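Serine/threonine-protein kinase Tel1 (Chaetomium thermophilum, PDB 6SKY) phosphorylates serine and threonine residues of proteins at the expense of ATP and probably senses DNA damage to switch on checkpoint signalling. Local coordinates at residues C2820-L2825 against S2915-V2920; E2631-H2636 against D2826-E2831; V1801-L1806 against L1847-Q1852; E1654-E1659 against L1842-L1847. All blocks are in the same frame, centred on the assembly; numbering follows the deposited sequence.

Contact 1: residues C2820-L2825 against S2915-V2920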
# COMPACT_ATOMS: atom_id res chain seq x y z
N CYS A 2820 5.96 -15.60 12.34
CA CYS A 2820 5.16 -16.68 11.79
C CYS A 2820 3.70 -16.54 12.15
O CYS A 2820 2.84 -16.92 11.35
CB CYS A 2820 5.71 -18.02 12.27
SG CYS A 2820 7.24 -18.48 11.47
N CYS A 2821 3.39 -15.99 13.32
CA CYS A 2821 2.02 -15.61 13.63
C CYS A 2821 1.48 -14.61 12.62
O CYS A 2821 0.35 -14.74 12.15
CB CYS A 2821 1.93 -15.03 15.04
SG CYS A 2821 1.92 -16.21 16.36
N GLU A 2822 2.29 -13.61 12.26
CA GLU A 2822 1.83 -12.60 11.32
C GLU A 2822 1.66 -13.17 9.92
O GLU A 2822 0.68 -12.84 9.24
CB GLU A 2822 2.80 -11.43 11.30
CG GLU A 2822 2.64 -10.51 12.49
CD GLU A 2822 3.84 -9.62 12.70
OE1 GLU A 2822 4.71 -9.56 11.81
OE2 GLU A 2822 3.91 -8.97 13.77
N PHE A 2823 2.57 -14.03 9.46
CA PHE A 2823 2.40 -14.65 8.15
C PHE A 2823 1.18 -15.55 8.11
O PHE A 2823 0.42 -15.53 7.14
CB PHE A 2823 3.65 -15.45 7.78
CG PHE A 2823 4.84 -14.61 7.51
CD1 PHE A 2823 4.75 -13.45 6.78
CD2 PHE A 2823 6.08 -14.98 7.99
CE1 PHE A 2823 5.85 -12.68 6.54
CE2 PHE A 2823 7.18 -14.21 7.76
CZ PHE A 2823 7.06 -13.06 7.03
N THR A 2824 0.97 -16.35 9.16
CA THR A 2824 -0.20 -17.21 9.20
C THR A 2824 -1.48 -16.40 9.16
O THR A 2824 -2.38 -16.69 8.37
CB THR A 2824 -0.17 -18.08 10.46
OG1 THR A 2824 1.10 -18.71 10.57
CG2 THR A 2824 -1.23 -19.13 10.39
N LEU A 2825 -1.59 -15.38 10.02
CA LEU A 2825 -2.82 -14.60 10.07
C LEU A 2825 -3.04 -13.83 8.78
O LEU A 2825 -4.18 -13.69 8.33
CB LEU A 2825 -2.78 -13.65 11.26
CG LEU A 2825 -4.03 -12.81 11.43
CD1 LEU A 2825 -5.21 -13.70 11.72
CD2 LEU A 2825 -3.84 -11.81 12.54
N SER A 2915 -4.41 -3.88 11.39
CA SER A 2915 -3.32 -4.52 10.69
C SER A 2915 -2.98 -5.85 11.35
O SER A 2915 -3.43 -6.16 12.45
CB SER A 2915 -2.10 -3.61 10.63
OG SER A 2915 -1.72 -3.20 11.93
N VAL A 2916 -2.19 -6.66 10.65
CA VAL A 2916 -1.80 -7.94 11.21
C VAL A 2916 -0.87 -7.75 12.39
O VAL A 2916 -0.96 -8.47 13.39
CB VAL A 2916 -1.18 -8.83 10.12
CG1 VAL A 2916 -0.94 -10.19 10.66
CG2 VAL A 2916 -2.09 -8.93 8.95
N MET A 2917 0.03 -6.77 12.31
CA MET A 2917 0.94 -6.49 13.41
C MET A 2917 0.19 -6.14 14.68
O MET A 2917 0.48 -6.68 15.75
CB MET A 2917 1.88 -5.35 13.02
CG MET A 2917 2.91 -5.02 14.08
SD MET A 2917 3.55 -3.34 14.03
CE MET A 2917 2.08 -2.40 14.40
N ALA A 2918 -0.78 -5.24 14.59
CA ALA A 2918 -1.52 -4.82 15.77
C ALA A 2918 -2.37 -5.94 16.33
O ALA A 2918 -2.48 -6.10 17.55
CB ALA A 2918 -2.39 -3.62 15.43
N THR A 2919 -2.97 -6.75 15.46
CA THR A 2919 -3.78 -7.87 15.90
C THR A 2919 -2.94 -8.89 16.66
O THR A 2919 -3.32 -9.35 17.73
CB THR A 2919 -4.46 -8.53 14.71
OG1 THR A 2919 -5.06 -7.52 13.90
CG2 THR A 2919 -5.51 -9.48 15.18
N VAL A 2920 -1.78 -9.25 16.10
CA VAL A 2920 -0.90 -10.21 16.75
C VAL A 2920 -0.36 -9.64 18.06
O VAL A 2920 -0.21 -10.37 19.04
CB VAL A 2920 0.22 -10.63 15.80
CG1 VAL A 2920 1.21 -11.51 16.50
CG2 VAL A 2920 -0.36 -11.36 14.63
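This is a mainly apolar helix-helix contact in the PI3K-like kinase fold, where the first turn of the FATC helix 2916-2927 packs across helix 2816-2828. The two short segments cross steeply, with their N-to-C directions 118° apart and their axes 9.5 Å from each other at the closest point. V2916 reaches in with CG1, which stands anti to its own backbone N and comes within 3.4 Å of E2822 O. L2825 slides past it in the opposite direction, L2825 CD2 lying 3.8 Å from V2916 CG1. One turn on, V2920 divides its methyls between two partners: CG1 rests on the CB of C2821, while CG2 lies 3.8 Å from the CG of E2822. E2822 suits this border because its methylenes offer apolar surface and its extended chain carries the carboxylate outward, alongside M2917. An alanine here would remove CG and the carboxylate, with their contacts to V2920, V2916 and M2917, and would probably loosen that side of the crossing. Beyond it, M2917 and A2918 pack on M2220 and R2260 of the second subunit, so this helix turn also meets the dimer partner. T2919 crosses L2825 at about a right angle, CG2 to CD2, while its hydroxyl turns back into its own helix: T2919 OG1 donates a hydrogen bond to S2915 O at 2.6 Å, a carbonyl that also takes T2919 N.

Contact 2: residues E2631-H2636 against D2826-E2831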
# COMPACT_ATOMS: atom_id res chain seq x y z
N GLU A 2631 -4.62 -26.92 4.64
CA GLU A 2631 -4.37 -27.06 3.22
C GLU A 2631 -4.50 -25.73 2.49
O GLU A 2631 -3.80 -25.50 1.50
CB GLU A 2631 -5.32 -28.08 2.61
CG GLU A 2631 -4.96 -29.51 2.87
CD GLU A 2631 -3.76 -29.96 2.07
OE1 GLU A 2631 -3.39 -29.25 1.11
OE2 GLU A 2631 -3.19 -31.02 2.38
N LEU A 2632 -5.41 -24.88 2.95
CA LEU A 2632 -5.47 -23.52 2.39
C LEU A 2632 -4.16 -22.79 2.58
O LEU A 2632 -3.78 -21.97 1.74
CB LEU A 2632 -6.58 -22.71 3.04
CG LEU A 2632 -8.02 -23.09 2.77
CD1 LEU A 2632 -8.91 -22.13 3.49
CD2 LEU A 2632 -8.27 -23.05 1.30
N LEU A 2633 -3.48 -23.03 3.69
CA LEU A 2633 -2.23 -22.31 3.95
C LEU A 2633 -1.15 -22.55 2.90
O LEU A 2633 -0.21 -21.76 2.81
CB LEU A 2633 -1.66 -22.67 5.32
CG LEU A 2633 -2.30 -22.06 6.55
CD1 LEU A 2633 -1.43 -22.36 7.74
CD2 LEU A 2633 -2.48 -20.59 6.37
N LYS A 2634 -1.24 -23.61 2.11
CA LYS A 2634 -0.18 -23.95 1.16
C LYS A 2634 -0.22 -23.13 -0.12
O LYS A 2634 0.63 -23.35 -0.99
CB LYS A 2634 -0.27 -25.42 0.76
CG LYS A 2634 0.02 -26.40 1.86
CD LYS A 2634 0.18 -27.77 1.28
CE LYS A 2634 0.36 -28.81 2.36
NZ LYS A 2634 -0.91 -29.12 3.06
N LEU A 2635 -1.17 -22.22 -0.28
CA LEU A 2635 -1.34 -21.49 -1.52
C LEU A 2635 -0.68 -20.13 -1.51
O LEU A 2635 -0.86 -19.36 -2.45
CB LEU A 2635 -2.83 -21.34 -1.83
CG LEU A 2635 -3.66 -22.61 -1.82
CD1 LEU A 2635 -5.12 -22.27 -1.86
CD2 LEU A 2635 -3.28 -23.48 -2.99
N HIS A 2636 0.07 -19.81 -0.46
CA HIS A 2636 0.67 -18.49 -0.31
C HIS A 2636 2.17 -18.62 -0.15
O HIS A 2636 2.67 -19.57 0.44
CB HIS A 2636 0.06 -17.78 0.88
CG HIS A 2636 -1.41 -17.57 0.75
ND1 HIS A 2636 -1.96 -16.37 0.35
CD2 HIS A 2636 -2.45 -18.42 0.94
CE1 HIS A 2636 -3.27 -16.49 0.32
NE2 HIS A 2636 -3.59 -17.72 0.66
N ASP A 2826 -1.98 -13.33 8.17
CA ASP A 2826 -2.11 -12.62 6.92
C ASP A 2826 -2.60 -13.54 5.81
O ASP A 2826 -3.41 -13.14 4.98
CB ASP A 2826 -0.78 -12.00 6.54
CG ASP A 2826 -0.90 -11.02 5.42
OD1 ASP A 2826 -2.03 -10.62 5.09
OD2 ASP A 2826 0.15 -10.64 4.85
N ALA A 2827 -2.10 -14.78 5.77
CA ALA A 2827 -2.60 -15.72 4.78
C ALA A 2827 -4.02 -16.16 5.08
O ALA A 2827 -4.77 -16.50 4.16
CB ALA A 2827 -1.69 -16.93 4.69
N LEU A 2828 -4.41 -16.20 6.35
CA LEU A 2828 -5.76 -16.63 6.69
C LEU A 2828 -6.79 -15.58 6.32
O LEU A 2828 -7.85 -15.92 5.79
CB LEU A 2828 -5.87 -16.95 8.18
CG LEU A 2828 -5.40 -18.32 8.64
CD1 LEU A 2828 -5.70 -18.50 10.10
CD2 LEU A 2828 -6.06 -19.40 7.83
N ARG A 2829 -6.52 -14.32 6.60
CA ARG A 2829 -7.52 -13.32 6.24
C ARG A 2829 -7.51 -12.97 4.76
O ARG A 2829 -8.34 -12.17 4.33
CB ARG A 2829 -7.36 -12.05 7.09
CG ARG A 2829 -6.00 -11.50 7.12
CD ARG A 2829 -6.00 -10.04 7.48
NE ARG A 2829 -6.30 -9.78 8.88
CZ ARG A 2829 -6.12 -8.60 9.46
NH1 ARG A 2829 -6.42 -8.43 10.73
NH2 ARG A 2829 -5.63 -7.60 8.75
N GLU A 2830 -6.60 -13.55 3.98
CA GLU A 2830 -6.67 -13.49 2.53
C GLU A 2830 -7.36 -14.70 1.93
O GLU A 2830 -7.41 -14.83 0.71
CB GLU A 2830 -5.27 -13.35 1.94
CG GLU A 2830 -4.80 -11.92 1.87
CD GLU A 2830 -3.30 -11.78 1.99
OE1 GLU A 2830 -2.59 -12.78 1.76
OE2 GLU A 2830 -2.83 -10.67 2.32
N GLU A 2831 -7.87 -15.60 2.77
CA GLU A 2831 -8.61 -16.78 2.35
C GLU A 2831 -9.94 -16.85 3.08
O GLU A 2831 -10.46 -17.94 3.32
CB GLU A 2831 -7.82 -18.06 2.62
CG GLU A 2831 -6.49 -18.13 1.95
CD GLU A 2831 -6.59 -18.61 0.53
OE1 GLU A 2831 -7.59 -19.28 0.19
OE2 GLU A 2831 -5.68 -18.31 -0.27
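H2636 and E2831 meet tip to tip, and the hydrogen bond from H2636 NE2 to E2831 OE2, modelled at 2.4 Å, is the polar centre of this contact. It is a His-carboxylate pair with a bent bond, the N-H...O angle being 136°. The carboxylate stands almost perpendicular to the imidazole, their planes 88° apart, and OE2 accepts through its anti lone pair. Over one face of the ring lies A2827, whose CB makes a CH-pi contact 4.2 Å from the H2636 ring centroid; a small residue fits well on a helix surface that a ring covers so closely. E2830 approaches the ring obliquely, with OE1 3.9 Å from H2636 ND1. The A2827 methyl also touches L2633, with A2827 CB 4.1 Å from L2633 CD2, and L2633 CD2 meets L2828 CD2 obliquely. These leucines form the buried side of the contact, next to L2632, which packs on I2835 and I2838 of helix 2832-2843. Further out, a type I turn from L2828 to E2831 ends helix 2816-2828 and swings the glutamate toward the imidazole, its chain bent at chi2. The other oxygen, E2831 OE1, has a weak hydrogen bond to S2834. The bonded E2831 carboxylate would probably favour a protonated imidazole and give the pair some ionic character, with E2830, which also packs on K2912, a weaker influence.

Contact 3: residues V1801-L1806 against L1847-Q1852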
# COMPACT_ATOMS: atom_id res chain seq x y z
N VAL A 1801 40.36 -39.06 23.78
CA VAL A 1801 41.42 -39.05 24.78
C VAL A 1801 41.06 -38.13 25.93
O VAL A 1801 41.19 -38.49 27.11
CB VAL A 1801 42.75 -38.65 24.14
CG1 VAL A 1801 43.83 -38.55 25.18
CG2 VAL A 1801 43.15 -39.65 23.09
N VAL A 1802 40.61 -36.91 25.61
CA VAL A 1802 40.24 -35.97 26.66
C VAL A 1802 39.15 -36.56 27.55
O VAL A 1802 39.23 -36.49 28.78
CB VAL A 1802 39.79 -34.63 26.05
CG1 VAL A 1802 39.19 -33.77 27.10
CG2 VAL A 1802 40.95 -33.94 25.42
N HIS A 1803 38.13 -37.16 26.94
CA HIS A 1803 37.05 -37.73 27.74
C HIS A 1803 37.54 -38.88 28.59
O HIS A 1803 37.15 -39.00 29.76
CB HIS A 1803 35.91 -38.19 26.84
CG HIS A 1803 34.85 -38.95 27.56
ND1 HIS A 1803 34.42 -40.19 27.16
CD2 HIS A 1803 34.14 -38.64 28.67
CE1 HIS A 1803 33.49 -40.62 27.99
NE2 HIS A 1803 33.30 -39.70 28.91
N LEU A 1804 38.38 -39.77 28.05
CA LEU A 1804 38.85 -40.90 28.83
C LEU A 1804 39.66 -40.45 30.03
O LEU A 1804 39.49 -40.98 31.13
CB LEU A 1804 39.68 -41.84 27.95
CG LEU A 1804 38.90 -42.80 27.07
CD1 LEU A 1804 39.83 -43.46 26.10
CD2 LEU A 1804 38.24 -43.84 27.92
N VAL A 1805 40.51 -39.45 29.86
CA VAL A 1805 41.30 -38.96 30.98
C VAL A 1805 40.41 -38.31 32.03
O VAL A 1805 40.54 -38.58 33.24
CB VAL A 1805 42.39 -38.00 30.49
CG1 VAL A 1805 43.05 -37.32 31.66
CG2 VAL A 1805 43.40 -38.75 29.68
N LEU A 1806 39.51 -37.42 31.60
CA LEU A 1806 38.66 -36.73 32.55
C LEU A 1806 37.76 -37.70 33.30
O LEU A 1806 37.50 -37.52 34.49
CB LEU A 1806 37.82 -35.67 31.84
CG LEU A 1806 38.51 -34.45 31.27
CD1 LEU A 1806 37.50 -33.60 30.57
CD2 LEU A 1806 39.16 -33.67 32.36
N LEU A 1847 31.91 -29.63 22.62
CA LEU A 1847 30.63 -30.17 22.17
C LEU A 1847 30.53 -31.65 22.46
O LEU A 1847 29.50 -32.13 22.94
CB LEU A 1847 30.45 -29.91 20.69
CG LEU A 1847 30.11 -28.50 20.24
CD1 LEU A 1847 29.93 -28.52 18.75
CD2 LEU A 1847 28.86 -28.06 20.92
N TYR A 1848 31.58 -32.41 22.16
CA TYR A 1848 31.54 -33.85 22.40
C TYR A 1848 31.38 -34.16 23.87
O TYR A 1848 30.66 -35.10 24.24
CB TYR A 1848 32.79 -34.52 21.85
CG TYR A 1848 32.87 -35.98 22.16
CD1 TYR A 1848 32.12 -36.89 21.45
CD2 TYR A 1848 33.69 -36.45 23.16
CE1 TYR A 1848 32.18 -38.21 21.73
CE2 TYR A 1848 33.75 -37.78 23.45
CZ TYR A 1848 32.99 -38.65 22.73
OH TYR A 1848 33.05 -39.99 23.00
N LEU A 1849 32.04 -33.41 24.74
CA LEU A 1849 31.91 -33.67 26.17
C LEU A 1849 30.51 -33.34 26.67
O LEU A 1849 30.07 -33.92 27.66
CB LEU A 1849 32.94 -32.87 26.95
CG LEU A 1849 34.37 -33.37 26.95
CD1 LEU A 1849 35.23 -32.35 27.61
CD2 LEU A 1849 34.47 -34.68 27.65
N ARG A 1850 29.82 -32.42 26.01
CA ARG A 1850 28.43 -32.15 26.38
C ARG A 1850 27.49 -33.32 26.13
O ARG A 1850 26.36 -33.28 26.62
CB ARG A 1850 27.91 -30.94 25.63
CG ARG A 1850 28.01 -29.65 26.38
CD ARG A 1850 27.39 -28.57 25.55
NE ARG A 1850 26.20 -29.05 24.86
CZ ARG A 1850 24.97 -28.96 25.34
NH1 ARG A 1850 24.75 -28.40 26.52
NH2 ARG A 1850 23.95 -29.44 24.64
N THR A 1851 27.89 -34.34 25.39
CA THR A 1851 27.01 -35.47 25.10
C THR A 1851 27.34 -36.70 25.91
O THR A 1851 26.73 -37.75 25.69
CB THR A 1851 27.07 -35.82 23.61
OG1 THR A 1851 28.31 -36.47 23.32
CG2 THR A 1851 26.95 -34.60 22.76
N GLN A 1852 28.29 -36.62 26.83
CA GLN A 1852 28.72 -37.78 27.59
C GLN A 1852 28.19 -37.70 29.00
O GLN A 1852 28.41 -36.68 29.67
CB GLN A 1852 30.24 -37.89 27.60
CG GLN A 1852 30.86 -38.14 26.25
CD GLN A 1852 30.27 -39.34 25.57
OE1 GLN A 1852 29.75 -39.24 24.47
NE2 GLN A 1852 30.35 -40.48 26.21
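Y1848 opens the contact from the last turns of helix 1836-1849, presenting its ring edge to helix 1793-1808: CE2 lies 4.0 Å from the CB of H1803. A tyrosine suits the spot because its ring edge packs on that carbon while its hydroxyl bonds to S1670 OG, which also bonds to H1803 ND1. L1849 comes next and points its two methyls at different neighbours. Its CD2 sits 3.9 Å from H1803 CB, whereas its side chain crosses that of L1806 at about a right angle, with L1849 CD1 3.9 Å from L1806 CD1 and also touching V1802. T1851 then secures the bend rather than the crossing: its OG1 donates at 2.9 Å to Y1848 O along a carbonyl lone pair, just ahead of and overlapping the type I turn L1849-Q1852. That turn swings Q1852 back over the imidazole. With chi1 at -65°, Q1852 CG stands above the middle of the H1803 ring, a CH-pi contact 4.0 Å from the centroid and 9° off the normal. The bend at chi2 then brings the amide back, tilted 63° to the ring, so that NE2 comes to 3.6 Å from H1803 CE1. An alanine in place of H1803 would remove the ring under Q1852 and the bond to S1670, and would probably weaken the link to helix 1670-1684. W1866 meets H1803 edge-to-face and bonds through NE1 to Q1852 O, so in this alpha-solenoid region the crossing is bordered by the loop carrying W1866, by helix 1670-1684 beside L1804, and by helix 1884-1898 beside R1850.

Contact 4: residues E1654-E1659 against L1842-L1847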
# COMPACT_ATOMS: atom_id res chain seq x y z
N GLU A 1654 28.58 -28.18 10.38
CA GLU A 1654 29.63 -27.33 10.91
C GLU A 1654 30.36 -27.91 12.11
O GLU A 1654 31.38 -27.36 12.51
CB GLU A 1654 29.06 -25.97 11.30
CG GLU A 1654 28.02 -26.04 12.37
CD GLU A 1654 27.38 -24.72 12.63
OE1 GLU A 1654 27.11 -23.99 11.65
OE2 GLU A 1654 27.15 -24.40 13.80
N SER A 1655 29.87 -28.99 12.69
CA SER A 1655 30.59 -29.69 13.75
C SER A 1655 30.99 -31.07 13.27
O SER A 1655 30.58 -31.53 12.21
CB SER A 1655 29.74 -29.78 15.02
OG SER A 1655 28.49 -30.37 14.75
N GLN A 1656 31.81 -31.73 14.08
CA GLN A 1656 32.24 -33.09 13.81
C GLN A 1656 31.49 -34.11 14.63
O GLN A 1656 31.91 -35.27 14.69
CB GLN A 1656 33.73 -33.23 14.07
CG GLN A 1656 34.60 -32.47 13.09
CD GLN A 1656 34.76 -33.19 11.78
OE1 GLN A 1656 34.48 -32.64 10.72
NE2 GLN A 1656 35.22 -34.42 11.84
N LEU A 1657 30.39 -33.73 15.27
CA LEU A 1657 29.70 -34.65 16.15
C LEU A 1657 29.16 -35.86 15.41
O LEU A 1657 28.99 -36.93 16.00
CB LEU A 1657 28.57 -33.94 16.88
CG LEU A 1657 28.99 -33.16 18.12
CD1 LEU A 1657 27.78 -32.75 18.90
CD2 LEU A 1657 29.89 -34.02 18.96
N GLN A 1658 28.90 -35.73 14.11
CA GLN A 1658 28.41 -36.87 13.35
C GLN A 1658 29.47 -37.95 13.21
O GLN A 1658 29.16 -39.14 13.27
CB GLN A 1658 27.93 -36.41 11.98
CG GLN A 1658 26.43 -36.41 11.83
CD GLN A 1658 25.99 -36.96 10.49
OE1 GLN A 1658 26.81 -37.29 9.64
NE2 GLN A 1658 24.68 -37.08 10.30
N GLU A 1659 30.73 -37.55 13.05
CA GLU A 1659 31.79 -38.55 12.96
C GLU A 1659 32.06 -39.19 14.31
O GLU A 1659 32.28 -40.40 14.40
CB GLU A 1659 33.06 -37.92 12.41
CG GLU A 1659 32.85 -36.57 11.78
CD GLU A 1659 32.03 -36.61 10.50
OE1 GLU A 1659 31.90 -37.70 9.91
OE2 GLU A 1659 31.50 -35.55 10.10
N LEU A 1842 39.15 -27.54 19.62
CA LEU A 1842 38.76 -27.28 21.00
C LEU A 1842 37.25 -27.17 21.14
O LEU A 1842 36.65 -27.74 22.06
CB LEU A 1842 39.41 -26.00 21.50
CG LEU A 1842 40.71 -26.17 22.25
CD1 LEU A 1842 41.17 -24.83 22.74
CD2 LEU A 1842 40.49 -27.12 23.40
N ILE A 1843 36.61 -26.44 20.23
CA ILE A 1843 35.16 -26.29 20.27
C ILE A 1843 34.48 -27.63 20.07
O ILE A 1843 33.50 -27.96 20.75
CB ILE A 1843 34.71 -25.26 19.23
CG1 ILE A 1843 35.14 -23.87 19.68
CG2 ILE A 1843 33.24 -25.32 19.04
CD1 ILE A 1843 35.36 -22.94 18.55
N ASN A 1844 34.98 -28.45 19.14
CA ASN A 1844 34.39 -29.76 18.93
C ASN A 1844 34.60 -30.68 20.13
O ASN A 1844 33.75 -31.52 20.40
CB ASN A 1844 34.96 -30.39 17.68
CG ASN A 1844 34.29 -29.89 16.44
OD1 ASN A 1844 34.94 -29.43 15.52
ND2 ASN A 1844 32.98 -29.96 16.42
N THR A 1845 35.70 -30.53 20.86
CA THR A 1845 35.87 -31.32 22.07
C THR A 1845 34.86 -30.92 23.14
O THR A 1845 34.30 -31.78 23.82
CB THR A 1845 37.28 -31.18 22.61
OG1 THR A 1845 38.21 -31.53 21.58
CG2 THR A 1845 37.49 -32.10 23.77
N ILE A 1846 34.64 -29.62 23.32
CA ILE A 1846 33.63 -29.16 24.27
C ILE A 1846 32.26 -29.71 23.90
O ILE A 1846 31.52 -30.22 24.75
CB ILE A 1846 33.62 -27.63 24.34
CG1 ILE A 1846 34.92 -27.10 24.91
CG2 ILE A 1846 32.47 -27.15 25.18
CD1 ILE A 1846 35.00 -25.61 24.92
N LEU A 1847 31.91 -29.63 22.62
CA LEU A 1847 30.63 -30.17 22.17
C LEU A 1847 30.53 -31.65 22.46
O LEU A 1847 29.50 -32.13 22.94
CB LEU A 1847 30.45 -29.91 20.69
CG LEU A 1847 30.11 -28.50 20.24
CD1 LEU A 1847 29.93 -28.52 18.75
CD2 LEU A 1847 28.86 -28.06 20.92
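The close-fitting side of this contact is the buried one, where S1655 and N1844 face each other with L1847 beside them. S1655, a residue small enough to sit directly on a helix, lays its CB 3.9 Å from L1847 CD1, and the end of the N1844 side chain lies against the same serine and the start of Q1656. The serine hydroxyl occupies the crowded position between backbone N and carbonyl carbon, and it has a weak hydrogen bond to D2731. L1657 joins more loosely: its CD1 is 4.3 Å from L1847 CB, and P2732 at the start of the kinase helix 2732-2755 packs on both leucines. The solvent side is looser in another way. Q1656, just before helix 1657-1663, crosses N1844 obliquely with the two amide planes 77° apart, so the amides do not stack; of its side chain CB and CG touch N1844, and the bend at chi2 leads the polar end away into the exposed side. The contact thus joins a loop, a helix of the solenoid and the kinase domain at one point. Its chemistry is mixed, a buried asparagine lying against a serine and the start of Q1656 with leucines beside, so that polar side chains and aliphatic packing share one interior face.

Contacts 3 and 4 are the more buried pair, both on helix 1836-1849 with L1847 common to their segments, and they touch where Y1848 CA meets L1657 CD2. Contacts 1 and 2, each only partly buried, share helix 2816-2828 in the kinase region, and R2829 of contact 2 packs against V2916 and T2919 of contact 1. The two pairs lie far apart: the centres of contacts 2 and 3 are about 48 Å from each other. Chemistry follows place. Contact 1 is chiefly aliphatic, contact 2 has a histidine-glutamate bond beside its leucines, contact 3 covers an imidazole with carbon, and contact 4 combines leucines with a buried amide.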